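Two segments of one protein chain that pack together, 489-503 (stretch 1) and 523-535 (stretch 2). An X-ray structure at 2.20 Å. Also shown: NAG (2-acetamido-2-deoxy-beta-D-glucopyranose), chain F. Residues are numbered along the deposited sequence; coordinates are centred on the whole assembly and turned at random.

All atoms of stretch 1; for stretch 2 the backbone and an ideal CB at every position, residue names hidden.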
# COMPACT_ATOMS: atom_id res chain seq x y z
N ASP A 489 8.64 -27.42 -1.29
CA ASP A 489 8.82 -26.01 -0.94
C ASP A 489 7.48 -25.27 -0.89
O ASP A 489 7.39 -24.18 -0.33
CB ASP A 489 9.76 -25.30 -1.92
CG ASP A 489 11.17 -25.87 -1.90
OD1 ASP A 489 11.65 -26.26 -0.81
OD2 ASP A 489 11.80 -25.92 -2.97
N LEU A 490 6.44 -25.87 -1.49
CA LEU A 490 5.11 -25.26 -1.52
C LEU A 490 4.14 -25.92 -0.55
O LEU A 490 2.97 -25.57 -0.52
CB LEU A 490 4.50 -25.31 -2.93
CG LEU A 490 5.29 -24.83 -4.15
CD1 LEU A 490 4.56 -25.24 -5.41
CD2 LEU A 490 5.54 -23.33 -4.14
N ALA A 491 4.62 -26.87 0.25
CA ALA A 491 3.72 -27.62 1.13
C ALA A 491 3.45 -26.95 2.47
O ALA A 491 3.76 -27.51 3.53
CB ALA A 491 4.23 -29.05 1.33
N PHE A 492 2.84 -25.76 2.44
CA PHE A 492 2.51 -25.02 3.66
C PHE A 492 1.21 -25.57 4.25
O PHE A 492 0.23 -25.75 3.53
CB PHE A 492 2.34 -23.52 3.37
CG PHE A 492 3.56 -22.85 2.81
CD1 PHE A 492 4.50 -22.27 3.66
CD2 PHE A 492 3.77 -22.77 1.45
CE1 PHE A 492 5.63 -21.65 3.15
CE2 PHE A 492 4.91 -22.14 0.93
CZ PHE A 492 5.83 -21.58 1.79
N LEU A 493 1.19 -25.81 5.56
CA LEU A 493 0.05 -26.47 6.21
C LEU A 493 -0.95 -25.51 6.85
O LEU A 493 -1.96 -25.94 7.42
CB LEU A 493 0.54 -27.47 7.26
CG LEU A 493 0.77 -28.93 6.84
CD1 LEU A 493 1.44 -29.04 5.47
CD2 LEU A 493 1.60 -29.63 7.91
N SER A 494 -0.70 -24.21 6.76
CA SER A 494 -1.59 -23.23 7.39
C SER A 494 -3.01 -23.20 6.80
O SER A 494 -3.20 -23.24 5.59
CB SER A 494 -0.97 -21.83 7.35
OG SER A 494 -1.92 -20.87 7.78
N GLN A 495 -4.00 -23.11 7.69
CA GLN A 495 -5.40 -23.14 7.29
C GLN A 495 -6.05 -21.77 7.40
O GLN A 495 -7.28 -21.66 7.46
CB GLN A 495 -6.16 -24.16 8.14
CG GLN A 495 -6.03 -25.60 7.68
CD GLN A 495 -7.16 -26.01 6.74
OE1 GLN A 495 -7.42 -25.36 5.73
NE2 GLN A 495 -7.84 -27.10 7.08
N ASN A 496 -5.22 -20.73 7.42
CA ASN A 496 -5.67 -19.35 7.64
C ASN A 496 -5.40 -18.48 6.41
O ASN A 496 -4.83 -17.40 6.52
CB ASN A 496 -4.96 -18.78 8.87
CG ASN A 496 -5.51 -17.43 9.30
OD1 ASN A 496 -6.67 -17.09 9.05
ND2 ASN A 496 -4.66 -16.63 9.96
N ARG A 497 -5.80 -18.96 5.24
CA ARG A 497 -5.72 -18.20 3.98
C ARG A 497 -4.32 -17.67 3.68
O ARG A 497 -4.15 -16.50 3.35
CB ARG A 497 -6.75 -17.07 3.96
CG ARG A 497 -8.20 -17.55 4.12
CD ARG A 497 -9.21 -16.62 3.45
NE ARG A 497 -9.00 -15.22 3.80
CZ ARG A 497 -9.54 -14.61 4.85
NH1 ARG A 497 -9.28 -13.33 5.09
NH2 ARG A 497 -10.35 -15.28 5.67
N LEU A 498 -3.33 -18.55 3.77
CA LEU A 498 -1.95 -18.16 3.61
C LEU A 498 -1.62 -17.69 2.21
O LEU A 498 -1.89 -18.37 1.21
CB LEU A 498 -1.00 -19.31 4.02
CG LEU A 498 0.50 -18.98 3.90
CD1 LEU A 498 0.88 -17.73 4.73
CD2 LEU A 498 1.35 -20.18 4.30
N HIS A 499 -1.04 -16.49 2.15
CA HIS A 499 -0.51 -15.93 0.92
C HIS A 499 1.01 -15.76 1.03
O HIS A 499 1.52 -15.07 1.93
CB HIS A 499 -1.17 -14.59 0.62
CG HIS A 499 -2.56 -14.71 0.07
ND1 HIS A 499 -3.65 -14.97 0.87
CD2 HIS A 499 -3.03 -14.60 -1.19
CE1 HIS A 499 -4.74 -15.01 0.13
NE2 HIS A 499 -4.39 -14.79 -1.13
N VAL A 500 1.72 -16.39 0.11
CA VAL A 500 3.16 -16.36 0.08
C VAL A 500 3.60 -15.63 -1.18
O VAL A 500 3.10 -15.92 -2.26
CB VAL A 500 3.73 -17.79 0.06
CG1 VAL A 500 5.26 -17.76 0.03
CG2 VAL A 500 3.20 -18.58 1.25
N ASN A 501 4.52 -14.69 -1.02
CA ASN A 501 5.07 -13.95 -2.15
C ASN A 501 6.47 -14.43 -2.44
O ASN A 501 7.35 -14.28 -1.60
CB ASN A 501 5.11 -12.45 -1.83
CG ASN A 501 5.13 -11.58 -3.07
OD1 ASN A 501 5.90 -11.82 -3.99
ND2 ASN A 501 4.26 -10.56 -3.10
N MET A 502 6.69 -15.03 -3.61
CA MET A 502 8.04 -15.45 -3.98
C MET A 502 8.49 -14.77 -5.26
O MET A 502 9.31 -15.32 -6.00
CB MET A 502 8.15 -16.96 -4.15
CG MET A 502 7.82 -17.75 -2.91
SD MET A 502 8.25 -19.46 -3.21
CE MET A 502 7.32 -20.31 -1.94
N THR A 503 7.94 -13.59 -5.52
CA THR A 503 8.33 -12.81 -6.70
C THR A 503 9.73 -12.24 -6.55
O THR A 503 10.20 -12.02 -5.44
CB THR A 503 7.38 -11.65 -6.96
OG1 THR A 503 7.37 -10.77 -5.82
CG2 THR A 503 5.97 -12.16 -7.21
N UNK A 523 -4.02 -31.59 5.86
CA UNK A 523 -3.63 -31.76 4.47
C UNK A 523 -4.77 -31.40 3.52
O UNK A 523 -4.93 -32.01 2.46
CB UNK A 523 -3.17 -33.20 4.22
N UNK A 524 -5.56 -30.40 3.91
CA UNK A 524 -6.72 -30.00 3.12
C UNK A 524 -6.93 -28.49 3.13
O UNK A 524 -8.06 -28.00 3.23
CB UNK A 524 -7.98 -30.70 3.64
N UNK A 525 -5.83 -27.75 3.03
CA UNK A 525 -5.88 -26.29 3.03
C UNK A 525 -5.76 -25.72 1.62
O UNK A 525 -5.64 -26.46 0.64
CB UNK A 525 -4.77 -25.72 3.92
N UNK A 526 -5.79 -24.39 1.51
CA UNK A 526 -5.48 -23.74 0.24
C UNK A 526 -4.52 -22.57 0.44
O UNK A 526 -4.85 -21.58 1.11
CB UNK A 526 -6.76 -23.26 -0.44
N UNK A 527 -3.34 -22.69 -0.16
CA UNK A 527 -2.30 -21.67 -0.05
C UNK A 527 -2.03 -21.03 -1.40
O UNK A 527 -1.79 -21.73 -2.38
CB UNK A 527 -1.01 -22.27 0.51
N UNK A 528 -2.08 -19.70 -1.47
CA UNK A 528 -1.71 -18.98 -2.68
C UNK A 528 -0.22 -18.68 -2.69
O UNK A 528 0.34 -18.29 -1.66
CB UNK A 528 -2.51 -17.68 -2.80
N UNK A 529 0.42 -18.86 -3.84
CA UNK A 529 1.84 -18.56 -3.98
C UNK A 529 2.11 -17.75 -5.24
O UNK A 529 1.81 -18.19 -6.35
CB UNK A 529 2.66 -19.85 -4.00
N UNK A 530 2.69 -16.57 -5.07
CA UNK A 530 3.00 -15.71 -6.21
C UNK A 530 4.41 -15.97 -6.73
O UNK A 530 5.39 -15.68 -6.06
CB UNK A 530 2.85 -14.24 -5.82
N UNK A 531 4.50 -16.51 -7.95
CA UNK A 531 5.78 -16.89 -8.54
C UNK A 531 6.24 -15.95 -9.66
O UNK A 531 7.20 -16.25 -10.36
CB UNK A 531 5.69 -18.32 -9.08
N UNK A 532 5.55 -14.83 -9.81
CA UNK A 532 5.84 -13.87 -10.88
C UNK A 532 7.26 -13.30 -10.82
O UNK A 532 7.88 -13.26 -9.75
CB UNK A 532 4.83 -12.72 -10.82
N UNK A 533 7.76 -12.86 -11.97
CA UNK A 533 9.04 -12.15 -12.04
C UNK A 533 10.22 -12.94 -11.50
O UNK A 533 11.04 -12.43 -10.74
CB UNK A 533 8.93 -10.83 -11.27
N UNK A 534 10.31 -14.20 -11.90
CA UNK A 534 11.47 -15.01 -11.61
C UNK A 534 12.18 -15.39 -12.91
O UNK A 534 11.54 -15.52 -13.95
CB UNK A 534 11.07 -16.26 -10.82
N UNK A 535 13.52 -15.56 -12.86
CA UNK A 535 14.30 -15.84 -14.07
C UNK A 535 14.26 -17.31 -14.53
O UNK A 535 15.29 -17.97 -14.66
CB UNK A 535 15.76 -15.43 -13.83
C1 NAG F . 4.19 -9.89 -4.38
C2 NAG F . 2.77 -9.40 -4.68
C3 NAG F . 2.72 -8.67 -6.04
C4 NAG F . 3.85 -7.66 -6.17
C5 NAG F . 5.17 -8.31 -5.81
C6 NAG F . 6.35 -7.37 -5.87
C7 NAG F . 0.72 -10.53 -3.93
C8 NAG F . 0.46 -9.32 -3.09
N2 NAG F . 1.83 -10.50 -4.67
O3 NAG F . 1.46 -8.03 -6.16
O4 NAG F . 3.98 -7.24 -7.53
O5 NAG F . 5.10 -8.82 -4.47
O6 NAG F . 6.23 -6.33 -4.90
O7 NAG F . -0.04 -11.49 -3.94

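At positions 523 and 524 the CB atoms point away from stretch 1, so polar residues suit the open space. Both are asparagine, Asn523 and Asn524, and neither bonds to stretch 1.

The CB of position 525 points toward stretch 1, 3.4 Å from Ser494 O, with Gln495 OE1 crowding it at 3.2 Å. Where backbone carbonyls converge, a short side chain carrying a donor fits best: asparagine, perhaps serine or threonine. The residue is Asn525: ND2 donates to Phe492 O at 2.6 Å and to Ser494 O at 2.9 Å, pinning the loop ahead of the strand.

At 526 the CB points away and nearly anything would do; Leu526 sits there. A water accepts from Leu498 N (2.7 Å) and donates to Leu526 O (2.6 Å), bridging a gap too wide for a direct bond.

From 527 to 530 the chain runs parallel to 499-501. The CB of 527 lies 4.6 Å from Phe492 CB and near Leu498, which asks for a beta-branched or modest aliphatic residue. Val527 fills the site, CG1 lying 3.9 Å from Leu498 CG and CG2 4.0 Å from Phe492 CB.

Position 528 shares a face with His499, whose CD2 is 3.5 Å from the ideal CB. A flat ring could lie alongside the imidazole; a polar chain would also serve. His528 sets its ring almost parallel to that of His499, slid so that they barely overlap, while the backbone pairs His528 N with Leu498 O at 3.0 Å and Val500 N with His528 O at 2.9 Å.

Position 529 turns to the Val500 face, where Leu490 CD2 and Met502 CE offer a greasy setting. Valine, isoleucine or leucine are natural candidates; Val529 places CG1 4.1 Å from Leu490 CD2 and 3.9 Å from Met502 CE.

Position 530 joins Asn501, which carries the sugar. An acceptor could reach the glycan's N2, so aspartate or asparagine suits. Asp530 OD2 accepts from NAG N2 at 2.8 Å, and OD1 accepts from the backbone N of position 532 at 3.1 Å.

The CB of 531 points away, yet a long aliphatic chain can return: Leu531 CD2 reaches Met502 CB at 4.0 Å. Position 532 has Thr503 CG2 beside its CB, leaving the choice wide; it is Asn532. At 533 positive phi and psi favour asparagine, glycine or aspartate, and Asp533 is found.

The CA-to-CB bond of 534 points sideways, and the ideal CB lies 5.2 Å from Met502 O, within range of an amide donor. Asn534 ND2 donates to Met502 O at 2.8 Å and to Leu531 O at 3.1 Å. Position 535 has no stretch 1 atom near its CB, so many residues would do; it is Pro535.

Stretch 2 (523-535) NNNLVHVDLNDNP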
# COMPACT_ATOMS: atom_id res chain seq x y z
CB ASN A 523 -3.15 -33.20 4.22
CG ASN A 523 -2.24 -33.31 3.01
OD1 ASN A 523 -2.61 -33.91 1.99
ND2 ASN A 523 -1.05 -32.74 3.11
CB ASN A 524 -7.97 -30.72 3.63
CG ASN A 524 -9.12 -30.68 2.64
OD1 ASN A 524 -10.11 -29.97 2.85
ND2 ASN A 524 -8.98 -31.42 1.55
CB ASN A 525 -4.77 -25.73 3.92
CG ASN A 525 -3.38 -26.18 3.49
OD1 ASN A 525 -3.23 -27.20 2.80
ND2 ASN A 525 -2.36 -25.43 3.89
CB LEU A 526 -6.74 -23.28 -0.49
CG LEU A 526 -6.45 -22.51 -1.78
CD1 LEU A 526 -5.59 -23.33 -2.72
CD2 LEU A 526 -7.74 -22.12 -2.47
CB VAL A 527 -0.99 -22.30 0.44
CG1 VAL A 527 0.06 -21.22 0.68
CG2 VAL A 527 -1.24 -23.12 1.70
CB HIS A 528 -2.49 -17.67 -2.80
CG HIS A 528 -3.97 -17.84 -2.87
ND1 HIS A 528 -4.68 -17.71 -4.05
CD2 HIS A 528 -4.89 -18.13 -1.92
CE1 HIS A 528 -5.97 -17.92 -3.81
NE2 HIS A 528 -6.12 -18.18 -2.53
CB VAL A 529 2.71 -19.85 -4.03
CG1 VAL A 529 4.18 -19.48 -4.02
CG2 VAL A 529 2.38 -20.78 -2.88
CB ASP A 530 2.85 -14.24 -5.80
CG ASP A 530 2.79 -13.31 -7.00
OD1 ASP A 530 3.27 -13.71 -8.08
OD2 ASP A 530 2.26 -12.19 -6.86
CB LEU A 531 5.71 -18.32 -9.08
CG LEU A 531 5.47 -19.42 -8.05
CD1 LEU A 531 5.39 -20.80 -8.73
CD2 LEU A 531 6.57 -19.38 -6.98
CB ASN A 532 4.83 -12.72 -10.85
CG ASN A 532 3.48 -13.12 -11.42
OD1 ASN A 532 3.37 -14.13 -12.12
ND2 ASN A 532 2.45 -12.33 -11.14
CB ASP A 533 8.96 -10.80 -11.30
CG ASP A 533 7.92 -9.88 -11.89
OD1 ASP A 533 8.18 -9.31 -12.97
OD2 ASP A 533 6.85 -9.72 -11.26
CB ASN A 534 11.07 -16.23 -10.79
CG ASN A 534 11.03 -15.93 -9.31
OD1 ASN A 534 12.07 -15.73 -8.68
ND2 ASN A 534 9.83 -15.90 -8.74
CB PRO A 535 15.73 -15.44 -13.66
CG PRO A 535 15.77 -15.70 -12.18
CD PRO A 535 14.38 -15.35 -11.67
O HOH W 1 -3.97 -21.11 3.46
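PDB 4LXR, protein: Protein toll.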